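Local coordinates for protein oxidoreductase (Methanosarcina mazei, PDB 3KA7) that binds flavin-adenine dinucleotide and probably works as a flavin-dependent oxidoreductase of the amine oxidase family, at residues T35-N41 against G193-I199; H55-N59 against I407-G411. One frame throughout, in Å; residues are numbered along the deposited sequence.

Contact 1 (T35-N41 against G193-I199). With FAD (flavin-adenine dinucleotide), chain B.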
ATOM      1  N   THR A  35     -14.122  -8.619   7.313  1.00 15.15           N
ATOM      2  CA  THR A  35     -13.671  -7.237   7.245  1.00 14.92           C
ATOM      3  C   THR A  35     -12.193  -7.217   6.839  1.00 13.71           C
ATOM      4  O   THR A  35     -11.494  -8.243   6.897  1.00 13.45           O
ATOM      5  CB  THR A  35     -13.757  -6.574   8.623  1.00 15.24           C
ATOM      6  OG1 THR A  35     -13.001  -7.364   9.550  1.00 17.27           O
ATOM      7  CG2 THR A  35     -15.226  -6.479   9.104  1.00 16.27           C
ATOM      8  N   GLY A  36     -11.708  -6.049   6.440  1.00 12.42           N
ATOM      9  CA  GLY A  36     -10.273  -5.880   6.251  1.00 10.98           C
ATOM     10  C   GLY A  36      -9.905  -5.508   4.828  1.00 10.59           C
ATOM     11  O   GLY A  36      -8.819  -4.963   4.593  1.00  9.95           O
ATOM     12  N   GLY A  37     -10.796  -5.791   3.881  1.00  9.53           N
ATOM     13  CA  GLY A  37     -10.517  -5.466   2.484  1.00  9.78           C
ATOM     14  C   GLY A  37      -9.185  -6.069   2.058  1.00  9.10           C
ATOM     15  O   GLY A  37      -8.933  -7.255   2.283  1.00  8.81           O
ATOM     16  N   ARG A  38      -8.333  -5.252   1.444  1.00  9.09           N
ATOM     17  CA  ARG A  38      -7.034  -5.725   0.961  1.00  8.61           C
ATOM     18  C   ARG A  38      -5.946  -5.716   2.040  1.00  9.17           C
ATOM     19  O   ARG A  38      -4.758  -5.773   1.728  1.00  8.99           O
ATOM     20  CB  ARG A  38      -6.605  -4.923  -0.273  1.00  8.34           C
ATOM     21  CG  ARG A  38      -7.473  -5.232  -1.507  1.00  7.99           C
ATOM     22  CD  ARG A  38      -7.216  -4.241  -2.663  1.00  6.82           C
ATOM     23  NE  ARG A  38      -7.837  -2.957  -2.356  1.00  7.30           N
ATOM     24  CZ  ARG A  38      -7.256  -1.782  -2.536  1.00  8.77           C
ATOM     25  NH1 ARG A  38      -6.020  -1.711  -3.027  1.00  9.47           N
ATOM     26  NH2 ARG A  38      -7.896  -0.677  -2.190  1.00  7.83           N
ATOM     27  N   PHE A  39      -6.360  -5.675   3.303  1.00  9.24           N
ATOM     28  CA  PHE A  39      -5.411  -5.640   4.416  1.00 10.50           C
ATOM     29  C   PHE A  39      -5.816  -6.600   5.532  1.00 10.66           C
ATOM     30  O   PHE A  39      -5.940  -6.198   6.696  1.00 10.85           O
ATOM     31  CB  PHE A  39      -5.315  -4.223   4.988  1.00 10.46           C
ATOM     32  CG  PHE A  39      -4.022  -3.941   5.740  1.00 12.77           C
ATOM     33  CD1 PHE A  39      -2.889  -3.529   5.062  1.00 13.91           C
ATOM     34  CD2 PHE A  39      -3.959  -4.055   7.121  1.00 14.67           C
ATOM     35  CE1 PHE A  39      -1.707  -3.253   5.745  1.00 15.51           C
ATOM     36  CE2 PHE A  39      -2.787  -3.787   7.810  1.00 16.30           C
ATOM     37  CZ  PHE A  39      -1.658  -3.388   7.127  1.00 14.95           C
ATOM     38  N   THR A  40      -6.037  -7.859   5.190  1.00 11.27           N
ATOM     39  CA  THR A  40      -6.318  -8.844   6.231  1.00 11.36           C
ATOM     40  C   THR A  40      -5.732 -10.197   5.836  1.00 11.78           C
ATOM     41  O   THR A  40      -5.075 -10.316   4.805  1.00 10.61           O
ATOM     42  CB  THR A  40      -7.813  -8.944   6.530  1.00 11.76           C
ATOM     43  OG1 THR A  40      -8.009  -9.675   7.757  1.00 12.47           O
ATOM     44  CG2 THR A  40      -8.520  -9.623   5.386  1.00 11.86           C
ATOM     45  N   ASN A  41      -5.946 -11.213   6.663  1.00 11.63           N
ATOM     46  CA  ASN A  41      -5.275 -12.494   6.428  1.00 12.86           C
ATOM     47  C   ASN A  41      -6.144 -13.439   5.615  1.00 13.86           C
ATOM     48  O   ASN A  41      -7.369 -13.331   5.625  1.00 14.76           O
ATOM     49  CB  ASN A  41      -4.896 -13.169   7.754  1.00 12.61           C
ATOM     50  CG  ASN A  41      -3.806 -12.427   8.506  1.00 12.27           C
ATOM     51  OD1 ASN A  41      -3.512 -11.261   8.223  1.00 12.90           O
ATOM     52  ND2 ASN A  41      -3.206 -13.101   9.480  1.00 12.40           N
ATOM     53  N   GLY A 193       0.599 -11.030  14.177  1.00 14.80           N
ATOM     54  CA  GLY A 193      -0.631 -11.578  13.625  1.00 14.27           C
ATOM     55  C   GLY A 193      -0.803 -11.226  12.156  1.00 13.90           C
ATOM     56  O   GLY A 193      -1.807 -11.577  11.535  1.00 14.59           O
ATOM     57  N   GLY A 194       0.169 -10.509  11.604  1.00 13.19           N
ATOM     58  CA  GLY A 194       0.062  -9.983  10.234  1.00 11.96           C
ATOM     59  C   GLY A 194      -0.992  -8.890  10.116  1.00 11.62           C
ATOM     60  O   GLY A 194      -1.396  -8.281  11.119  1.00 10.79           O
ATOM     61  N   CYS A 195      -1.442  -8.637   8.890  1.00 10.83           N
ATOM     62  CA  CYS A 195      -2.456  -7.618   8.639  1.00 11.93           C
ATOM     63  C   CYS A 195      -3.638  -7.759   9.587  1.00 11.51           C
ATOM     64  O   CYS A 195      -4.130  -6.770  10.133  1.00 11.58           O
ATOM     65  CB  CYS A 195      -2.975  -7.717   7.211  1.00 11.64           C
ATOM     66  SG  CYS A 195      -1.791  -7.205   5.963  1.00 15.39           S
ATOM     67  N   LYS A 196      -4.109  -8.985   9.765  1.00 11.88           N
ATOM     68  CA  LYS A 196      -5.294  -9.199  10.598  1.00 12.97           C
ATOM     69  C   LYS A 196      -5.095  -8.724  12.051  1.00 12.88           C
ATOM     70  O   LYS A 196      -6.057  -8.363  12.720  1.00 12.94           O
ATOM     71  CB  LYS A 196      -5.735 -10.669  10.561  1.00 13.34           C
ATOM     72  CG  LYS A 196      -7.116 -10.902  11.175  1.00 16.30           C
ATOM     73  CD  LYS A 196      -7.480 -12.383  11.172  1.00 20.84           C
ATOM     74  CE  LYS A 196      -8.510 -12.678  12.276  1.00 23.45           C
ATOM     75  NZ  LYS A 196      -9.653 -11.748  12.142  1.00 27.35           N
ATOM     76  N   GLY A 197      -3.856  -8.702  12.531  1.00 12.39           N
ATOM     77  CA  GLY A 197      -3.599  -8.201  13.883  1.00 12.53           C
ATOM     78  C   GLY A 197      -4.103  -6.779  14.036  1.00 12.58           C
ATOM     79  O   GLY A 197      -4.684  -6.411  15.068  1.00 12.36           O
ATOM     80  N   ILE A 198      -3.882  -5.972  12.999  1.00 11.84           N
ATOM     81  CA  ILE A 198      -4.301  -4.581  13.010  1.00 12.09           C
ATOM     82  C   ILE A 198      -5.820  -4.474  12.868  1.00 12.08           C
ATOM     83  O   ILE A 198      -6.471  -3.690  13.574  1.00 11.86           O
ATOM     84  CB  ILE A 198      -3.565  -3.780  11.897  1.00 11.67           C
ATOM     85  CG1 ILE A 198      -2.077  -3.649  12.265  1.00 13.54           C
ATOM     86  CG2 ILE A 198      -4.211  -2.404  11.678  1.00 11.15           C
ATOM     87  CD1 ILE A 198      -1.195  -3.178  11.132  1.00 16.62           C
ATOM     88  N   ILE A 199      -6.376  -5.271  11.956  1.00 12.17           N
ATOM     89  CA  ILE A 199      -7.818  -5.330  11.731  1.00 12.57           C
ATOM     90  C   ILE A 199      -8.537  -5.710  13.028  1.00 13.04           C
ATOM     91  O   ILE A 199      -9.481  -5.034  13.442  1.00 12.84           O
ATOM     92  CB  ILE A 199      -8.172  -6.330  10.592  1.00 12.50           C
ATOM     93  CG1 ILE A 199      -7.463  -5.926   9.289  1.00 12.25           C
ATOM     94  CG2 ILE A 199      -9.694  -6.369  10.341  1.00 13.10           C
ATOM     95  CD1 ILE A 199      -7.827  -4.527   8.828  1.00 10.96           C
TER
HETATM   96  PA  FAD B 500     -10.049  -1.579   0.727  1.00  9.21           P
HETATM   97  O1A FAD B 500     -10.161  -1.207  -0.728  1.00 10.01           O
HETATM   98  O2A FAD B 500      -9.034  -2.642   1.077  1.00  9.81           O
HETATM   99  O5B FAD B 500     -11.488  -2.045   1.263  1.00  7.97           O
HETATM  100  C5B FAD B 500     -12.667  -1.596   0.606  1.00  5.76           C
HETATM  101  C4B FAD B 500     -13.787  -2.442   1.220  1.00  7.06           C
HETATM  102  O4B FAD B 500     -15.055  -2.046   0.737  1.00  8.95           O
HETATM  103  C3B FAD B 500     -13.606  -3.922   0.870  1.00  9.09           C
HETATM  104  O3B FAD B 500     -13.580  -4.708   2.051  1.00  9.76           O
HETATM  105  C2B FAD B 500     -14.827  -4.244   0.006  1.00  9.94           C
HETATM  106  O2B FAD B 500     -15.286  -5.573   0.166  1.00 11.67           O
HETATM  107  C1B FAD B 500     -15.840  -3.207   0.477  1.00  8.38           C
HETATM  108  N9A FAD B 500     -16.857  -2.833  -0.516  1.00 11.42           N
HETATM  109  C8A FAD B 500     -16.715  -2.581  -1.865  1.00 11.21           C
HETATM  110  N7A FAD B 500     -17.932  -2.205  -2.355  1.00  9.24           N
HETATM  111  C5A FAD B 500     -18.821  -2.221  -1.325  1.00 11.05           C
HETATM  112  C6A FAD B 500     -20.180  -1.957  -1.249  1.00 11.31           C
HETATM  113  N6A FAD B 500     -20.829  -1.483  -2.308  1.00 10.28           N
HETATM  114  N1A FAD B 500     -20.819  -2.066  -0.030  1.00 11.04           N
HETATM  115  C2A FAD B 500     -20.131  -2.444   1.105  1.00 12.03           C
HETATM  116  N3A FAD B 500     -18.781  -2.713   1.028  1.00 11.10           N
HETATM  117  C4A FAD B 500     -18.156  -2.605  -0.173  1.00 11.07           C
HETATM  118  N1  FAD B 500       0.134  -1.610   1.832  1.00 11.04           N
HETATM  119  C2  FAD B 500       1.085  -1.480   2.830  1.00 13.56           C
HETATM  120  O2  FAD B 500       1.024  -0.525   3.617  1.00 12.33           O
HETATM  121  N3  FAD B 500       2.110  -2.409   2.918  1.00 13.03           N
HETATM  122  C4  FAD B 500       2.192  -3.460   2.020  1.00 14.43           C
HETATM  123  O4  FAD B 500       3.100  -4.289   2.092  1.00 16.98           O
HETATM  124  C4X FAD B 500       1.244  -3.589   1.016  1.00 12.76           C
HETATM  125  N5  FAD B 500       1.332  -4.628   0.101  1.00 13.49           N
HETATM  126  C5X FAD B 500       0.369  -4.750  -0.886  1.00 12.24           C
HETATM  127  C6  FAD B 500       0.433  -5.799  -1.803  1.00 14.64           C
HETATM  128  C7  FAD B 500      -0.543  -5.937  -2.782  1.00 13.95           C
HETATM  129  C7M FAD B 500      -0.445  -7.079  -3.763  1.00 15.35           C
HETATM  130  C8  FAD B 500      -1.579  -5.014  -2.839  1.00 12.91           C
HETATM  131  C8M FAD B 500      -2.649  -5.122  -3.887  1.00 15.59           C
HETATM  132  C9  FAD B 500      -1.643  -3.958  -1.933  1.00 11.82           C
HETATM  133  C9A FAD B 500      -0.670  -3.828  -0.947  1.00 11.14           C
HETATM  134  N10 FAD B 500      -0.731  -2.777  -0.042  1.00 10.60           N
HETATM  135  C10 FAD B 500       0.214  -2.659   0.939  1.00 11.21           C
HETATM  136  C1' FAD B 500      -1.781  -1.720  -0.145  1.00  7.30           C
HETATM  137  C2' FAD B 500      -2.889  -2.023   0.871  1.00  8.89           C
HETATM  138  O2' FAD B 500      -3.232  -3.404   0.801  1.00  9.31           O
HETATM  139  C3' FAD B 500      -4.101  -1.150   0.559  1.00  9.53           C
HETATM  140  O3' FAD B 500      -3.670   0.188   0.339  1.00  9.56           O
HETATM  141  C4' FAD B 500      -5.181  -1.115   1.637  1.00  8.47           C
HETATM  142  O4' FAD B 500      -5.528  -2.409   2.086  1.00  8.97           O
HETATM  143  C5' FAD B 500      -6.414  -0.485   1.000  1.00  8.81           C
HETATM  144  O5' FAD B 500      -7.306  -0.168   2.040  1.00  7.02           O
HETATM  145  P   FAD B 500      -8.583   0.730   1.751  1.00  9.21           P
HETATM  146  O1P FAD B 500      -8.847   1.600   2.955  1.00  8.46           O
HETATM  147  O2P FAD B 500      -8.475   1.475   0.436  1.00  8.08           O
HETATM  148  O3P FAD B 500      -9.835  -0.277   1.652  1.00 10.29           O

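Contact 2 (H55-N59 against I407-G411). With FAD (flavin-adenine dinucleotide), chain B.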
ATOM      1  N   HIS A  55       1.732  -7.959   4.832  1.00 10.43           N
ATOM      2  CA  HIS A  55       1.920  -8.067   6.298  1.00 11.06           C
ATOM      3  C   HIS A  55       2.978  -7.101   6.836  1.00 11.33           C
ATOM      4  O   HIS A  55       3.727  -7.427   7.771  1.00 11.12           O
ATOM      5  CB  HIS A  55       2.291  -9.501   6.680  1.00 11.35           C
ATOM      6  CG  HIS A  55       1.162 -10.478   6.530  1.00 11.15           C
ATOM      7  ND1 HIS A  55       1.337 -11.754   6.035  1.00 12.25           N
ATOM      8  CD2 HIS A  55      -0.156 -10.361   6.813  1.00 10.23           C
ATOM      9  CE1 HIS A  55       0.172 -12.381   6.024  1.00  9.80           C
ATOM     10  NE2 HIS A  55      -0.748 -11.557   6.489  1.00 12.76           N
HETATM   11  N   MSE A  56       3.036  -5.905   6.254  1.00 11.15           N
HETATM   12  CA  MSE A  56       4.106  -4.973   6.572  1.00 12.04           C
HETATM   13  C   MSE A  56       3.606  -3.535   6.511  1.00 12.26           C
HETATM   14  O   MSE A  56       2.795  -3.197   5.637  1.00 12.59           O
HETATM   15  CB  MSE A  56       5.267  -5.201   5.590  1.00 12.42           C
HETATM   16  CG  MSE A  56       6.520  -4.406   5.865  1.00 14.76           C
HETATM   17 SE   MSE A  56       7.952  -4.964   4.689  1.00 17.11          SE
HETATM   18  CE  MSE A  56       8.768  -6.264   5.907  1.00 18.07           C
ATOM     19  N   LEU A  57       4.061  -2.707   7.455  1.00 11.75           N
ATOM     20  CA  LEU A  57       3.791  -1.266   7.457  1.00 12.18           C
ATOM     21  C   LEU A  57       5.023  -0.522   6.937  1.00 12.01           C
ATOM     22  O   LEU A  57       6.143  -0.770   7.400  1.00 12.20           O
ATOM     23  CB  LEU A  57       3.477  -0.764   8.872  1.00 12.65           C
ATOM     24  CG  LEU A  57       2.271  -1.373   9.600  1.00 13.81           C
ATOM     25  CD1 LEU A  57       2.029  -0.671  10.942  1.00 16.67           C
ATOM     26  CD2 LEU A  57       1.032  -1.319   8.746  1.00 17.68           C
ATOM     27  N   PRO A  58       4.826   0.387   5.973  1.00 12.02           N
ATOM     28  CA  PRO A  58       5.949   1.101   5.367  1.00 12.12           C
ATOM     29  C   PRO A  58       6.814   1.862   6.383  1.00 12.35           C
ATOM     30  O   PRO A  58       8.049   1.928   6.229  1.00 12.72           O
ATOM     31  CB  PRO A  58       5.258   2.070   4.402  1.00 12.27           C
ATOM     32  CG  PRO A  58       4.024   1.336   3.999  1.00 12.94           C
ATOM     33  CD  PRO A  58       3.555   0.674   5.280  1.00 11.96           C
ATOM     34  N   ASN A  59       6.186   2.436   7.405  1.00 12.15           N
ATOM     35  CA  ASN A  59       6.940   3.157   8.433  1.00 12.59           C
ATOM     36  C   ASN A  59       6.907   2.464   9.796  1.00 12.42           C
ATOM     37  O   ASN A  59       7.190   3.087  10.829  1.00 11.96           O
ATOM     38  CB  ASN A  59       6.457   4.604   8.560  1.00 12.96           C
ATOM     39  CG  ASN A  59       6.707   5.432   7.311  1.00 14.88           C
ATOM     40  OD1 ASN A  59       5.767   5.892   6.671  1.00 18.18           O
ATOM     41  ND2 ASN A  59       7.979   5.666   6.981  1.00 15.00           N
ATOM     42  N   ILE A 407       3.572   6.308   1.920  1.00 14.59           N
ATOM     43  CA  ILE A 407       3.617   5.055   1.164  1.00 14.04           C
ATOM     44  C   ILE A 407       2.420   4.201   1.591  1.00 13.68           C
ATOM     45  O   ILE A 407       2.233   3.964   2.788  1.00 13.23           O
ATOM     46  CB  ILE A 407       4.904   4.264   1.489  1.00 14.39           C
ATOM     47  CG1 ILE A 407       6.153   5.019   1.034  1.00 14.90           C
ATOM     48  CG2 ILE A 407       4.883   2.895   0.839  1.00 14.54           C
ATOM     49  CD1 ILE A 407       7.465   4.290   1.384  1.00 16.09           C
ATOM     50  N   GLU A 408       1.599   3.771   0.632  1.00 12.70           N
ATOM     51  CA  GLU A 408       0.596   2.728   0.890  1.00 12.35           C
ATOM     52  C   GLU A 408      -0.295   3.032   2.103  1.00 11.47           C
ATOM     53  O   GLU A 408      -0.916   4.089   2.151  1.00 11.04           O
ATOM     54  CB  GLU A 408       1.275   1.360   1.033  1.00 12.62           C
ATOM     55  CG  GLU A 408       2.191   0.952  -0.143  1.00 14.84           C
ATOM     56  CD  GLU A 408       1.429   0.614  -1.420  1.00 18.54           C
ATOM     57  OE1 GLU A 408       0.183   0.476  -1.377  1.00 17.66           O
ATOM     58  OE2 GLU A 408       2.083   0.471  -2.477  1.00 20.63           O
ATOM     59  N   VAL A 409      -0.357   2.136   3.090  1.00 10.76           N
ATOM     60  CA  VAL A 409      -1.273   2.396   4.227  1.00 10.07           C
ATOM     61  C   VAL A 409      -0.927   3.609   5.098  1.00  9.85           C
ATOM     62  O   VAL A 409      -1.785   4.124   5.809  1.00  8.76           O
ATOM     63  CB  VAL A 409      -1.560   1.151   5.106  1.00 10.81           C
ATOM     64  CG1 VAL A 409      -2.143   0.024   4.244  1.00 10.80           C
ATOM     65  CG2 VAL A 409      -0.310   0.694   5.847  1.00  9.94           C
ATOM     66  N   GLU A 410       0.317   4.074   5.038  1.00 10.00           N
ATOM     67  CA  GLU A 410       0.665   5.312   5.729  1.00 10.77           C
ATOM     68  C   GLU A 410      -0.099   6.466   5.062  1.00 10.89           C
ATOM     69  O   GLU A 410      -0.649   7.350   5.733  1.00 11.14           O
ATOM     70  CB  GLU A 410       2.182   5.551   5.709  1.00 11.19           C
ATOM     71  CG  GLU A 410       3.036   4.365   6.168  1.00 13.80           C
ATOM     72  CD  GLU A 410       2.856   3.983   7.634  1.00 15.10           C
ATOM     73  OE1 GLU A 410       2.093   4.663   8.364  1.00 15.72           O
ATOM     74  OE2 GLU A 410       3.496   2.992   8.056  1.00 16.87           O
ATOM     75  N   GLY A 411      -0.162   6.434   3.733  1.00 10.82           N
ATOM     76  CA  GLY A 411      -0.987   7.390   3.006  1.00 10.21           C
ATOM     77  C   GLY A 411      -2.459   7.238   3.324  1.00  9.93           C
ATOM     78  O   GLY A 411      -3.179   8.222   3.431  1.00  9.80           O
TER
HETATM   79  PA  FAD B 500     -10.049  -1.579   0.727  1.00  9.21           P
HETATM   80  O1A FAD B 500     -10.161  -1.207  -0.728  1.00 10.01           O
HETATM   81  O2A FAD B 500      -9.034  -2.642   1.077  1.00  9.81           O
HETATM   82  O5B FAD B 500     -11.488  -2.045   1.263  1.00  7.97           O
HETATM   83  C5B FAD B 500     -12.667  -1.596   0.606  1.00  5.76           C
HETATM   84  C4B FAD B 500     -13.787  -2.442   1.220  1.00  7.06           C
HETATM   85  O4B FAD B 500     -15.055  -2.046   0.737  1.00  8.95           O
HETATM   86  C3B FAD B 500     -13.606  -3.922   0.870  1.00  9.09           C
HETATM   87  O3B FAD B 500     -13.580  -4.708   2.051  1.00  9.76           O
HETATM   88  C2B FAD B 500     -14.827  -4.244   0.006  1.00  9.94           C
HETATM   89  O2B FAD B 500     -15.286  -5.573   0.166  1.00 11.67           O
HETATM   90  C1B FAD B 500     -15.840  -3.207   0.477  1.00  8.38           C
HETATM   91  N9A FAD B 500     -16.857  -2.833  -0.516  1.00 11.42           N
HETATM   92  C8A FAD B 500     -16.715  -2.581  -1.865  1.00 11.21           C
HETATM   93  N7A FAD B 500     -17.932  -2.205  -2.355  1.00  9.24           N
HETATM   94  C5A FAD B 500     -18.821  -2.221  -1.325  1.00 11.05           C
HETATM   95  C6A FAD B 500     -20.180  -1.957  -1.249  1.00 11.31           C
HETATM   96  N6A FAD B 500     -20.829  -1.483  -2.308  1.00 10.28           N
HETATM   97  N1A FAD B 500     -20.819  -2.066  -0.030  1.00 11.04           N
HETATM   98  C2A FAD B 500     -20.131  -2.444   1.105  1.00 12.03           C
HETATM   99  N3A FAD B 500     -18.781  -2.713   1.028  1.00 11.10           N
HETATM  100  C4A FAD B 500     -18.156  -2.605  -0.173  1.00 11.07           C
HETATM  101  N1  FAD B 500       0.134  -1.610   1.832  1.00 11.04           N
HETATM  102  C2  FAD B 500       1.085  -1.480   2.830  1.00 13.56           C
HETATM  103  O2  FAD B 500       1.024  -0.525   3.617  1.00 12.33           O
HETATM  104  N3  FAD B 500       2.110  -2.409   2.918  1.00 13.03           N
HETATM  105  C4  FAD B 500       2.192  -3.460   2.020  1.00 14.43           C
HETATM  106  O4  FAD B 500       3.100  -4.289   2.092  1.00 16.98           O
HETATM  107  C4X FAD B 500       1.244  -3.589   1.016  1.00 12.76           C
HETATM  108  N5  FAD B 500       1.332  -4.628   0.101  1.00 13.49           N
HETATM  109  C5X FAD B 500       0.369  -4.750  -0.886  1.00 12.24           C
HETATM  110  C6  FAD B 500       0.433  -5.799  -1.803  1.00 14.64           C
HETATM  111  C7  FAD B 500      -0.543  -5.937  -2.782  1.00 13.95           C
HETATM  112  C7M FAD B 500      -0.445  -7.079  -3.763  1.00 15.35           C
HETATM  113  C8  FAD B 500      -1.579  -5.014  -2.839  1.00 12.91           C
HETATM  114  C8M FAD B 500      -2.649  -5.122  -3.887  1.00 15.59           C
HETATM  115  C9  FAD B 500      -1.643  -3.958  -1.933  1.00 11.82           C
HETATM  116  C9A FAD B 500      -0.670  -3.828  -0.947  1.00 11.14           C
HETATM  117  N10 FAD B 500      -0.731  -2.777  -0.042  1.00 10.60           N
HETATM  118  C10 FAD B 500       0.214  -2.659   0.939  1.00 11.21           C
HETATM  119  C1' FAD B 500      -1.781  -1.720  -0.145  1.00  7.30           C
HETATM  120  C2' FAD B 500      -2.889  -2.023   0.871  1.00  8.89           C
HETATM  121  O2' FAD B 500      -3.232  -3.404   0.801  1.00  9.31           O
HETATM  122  C3' FAD B 500      -4.101  -1.150   0.559  1.00  9.53           C
HETATM  123  O3' FAD B 500      -3.670   0.188   0.339  1.00  9.56           O
HETATM  124  C4' FAD B 500      -5.181  -1.115   1.637  1.00  8.47           C
HETATM  125  O4' FAD B 500      -5.528  -2.409   2.086  1.00  8.97           O
HETATM  126  C5' FAD B 500      -6.414  -0.485   1.000  1.00  8.81           C
HETATM  127  O5' FAD B 500      -7.306  -0.168   2.040  1.00  7.02           O
HETATM  128  P   FAD B 500      -8.583   0.730   1.751  1.00  9.21           P
HETATM  129  O1P FAD B 500      -8.847   1.600   2.955  1.00  8.46           O
HETATM  130  O2P FAD B 500      -8.475   1.475   0.436  1.00  8.08           O
HETATM  131  O3P FAD B 500      -9.835  -0.277   1.652  1.00 10.29           O
HETATM  132  O   HOH W   1       5.433   6.818   3.937  1.00 17.79           O

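Contact 1 (T35-N41 against G193-I199)
A cofactor-binding loop packed against the beginning of a helix makes this buried contact: residues 35-41 run between strands 25-29 and 41-44, and residues 193-199 comprise two glycines and the first turn of helix 195-208. The two faces of the loop do different work. On the helix side, the ring of Phe-39 receives Cys-195, whose SG stands 3.7 Å from the ring centroid and almost on its normal, a sulfur-aromatic contact. Ile-198 meets the ring near its plane, CD1 lying 3.7 Å from Phe-39 CE2, while Ile-199 reaches back to Gly-36, with CD1 3.8 Å from its CA. Asn-41 closes the polar end through both ends of its side-chain amide: its OD1 accepts from Lys-196 N (2.8 Å) in the first turn of the helix, and its ND2 donates to Gly-193 O (2.9 Å). Toward the cofactor, a type II' turn from Gly-36 to Phe-39 presents the backbone N of Arg-38 to FAD O2A at 2.7 Å, in a straight hydrogen bond, and Arg-38 NH2 reaches FAD O1A, also at 2.7 Å. A CB on Gly-37 would collide with that same O2A. Arg-38 is further held by a salt bridge to Asp-399. The turn thus holds the adenosine-side phosphate through the GG motif (Gly-36, Gly-37, Arg-38) after the second Rossmann strand, as in other flavin-containing amine oxidases.

Contact 2 (H55-N59 against I407-G411)
Pro-58 is the centre of this contact, its ring packed against the turn that opens helix 408-421. Its CG lies 3.6 Å from Ile-407 CG2 and 3.4 Å from Ile-407 O, and its CD is 3.9 Å from Val-409 CG2. Leu-57 extends the apolar patch, with CD2 3.8 Å from the same Val-409 CG2. The patch illustrates how two segments almost 350 residues apart in sequence can build one wall of a cofactor pocket, for the pyrimidine end of the flavin lies beside it. Val-409 N donates to FAD O2 (3.0 Å), although the crowding of that oxygen in the model makes its place less sure, and FAD N3 gives a weak hydrogen bond to the carbonyl O of the selenomethionine Met-56 (2.9 Å). Farther out the contact turns polar. The carboxylate of Glu-410 reaches back across the gap, and its OE2 accepts from the backbone N of Asn-59 at 2.8 Å. One water completes this edge, donating to Asn-59 OD1 (2.9 Å) and accepting from Ile-407 N (2.8 Å). The loop 55-59 is thus tied to the first turn of helix 408-421, and helix 64-71 packs on both, Leu-65 touching Leu-57 and Val-409 while its N donates to Glu-410 OE1. Helix 172-185 borders the outer edge at Ile-407 and Asn-59, whose side-chain ND2 donates to Gly-186 O, and Leu-57 meets both Ile-198 of helix 195-208 and, by a backbone hydrogen bond, Gly-189 of strand 189-191.

Overall arrangement
Contacts 1 and 2, whose centres lie 13 Å apart, meet different parts of an FAD that further residues also hold: residues 35-41 serve the adenosine-side phosphate and ribityl chain, whereas contact 2 lies mainly at the pyrimidine end, with Glu-408 OE1 3.2 Å from the ribityl C1' of FAD. Their segments alternate along the chain, and sequence-distant pieces thus meet at the cofactor. They also touch directly. Phe-39 CE1 packs 3.6 Å from Val-409 CG1, joining the two apolar patches, and His-55 CD2 lies 3.0 Å from Cys-195 N, beside a weak hydrogen bond between His-55 NE2 and Asn-41 OD1 (3.3 Å). Here helix 195-208 backs the FAD-binding loop, while the turn at 407-411 touches FAD itself.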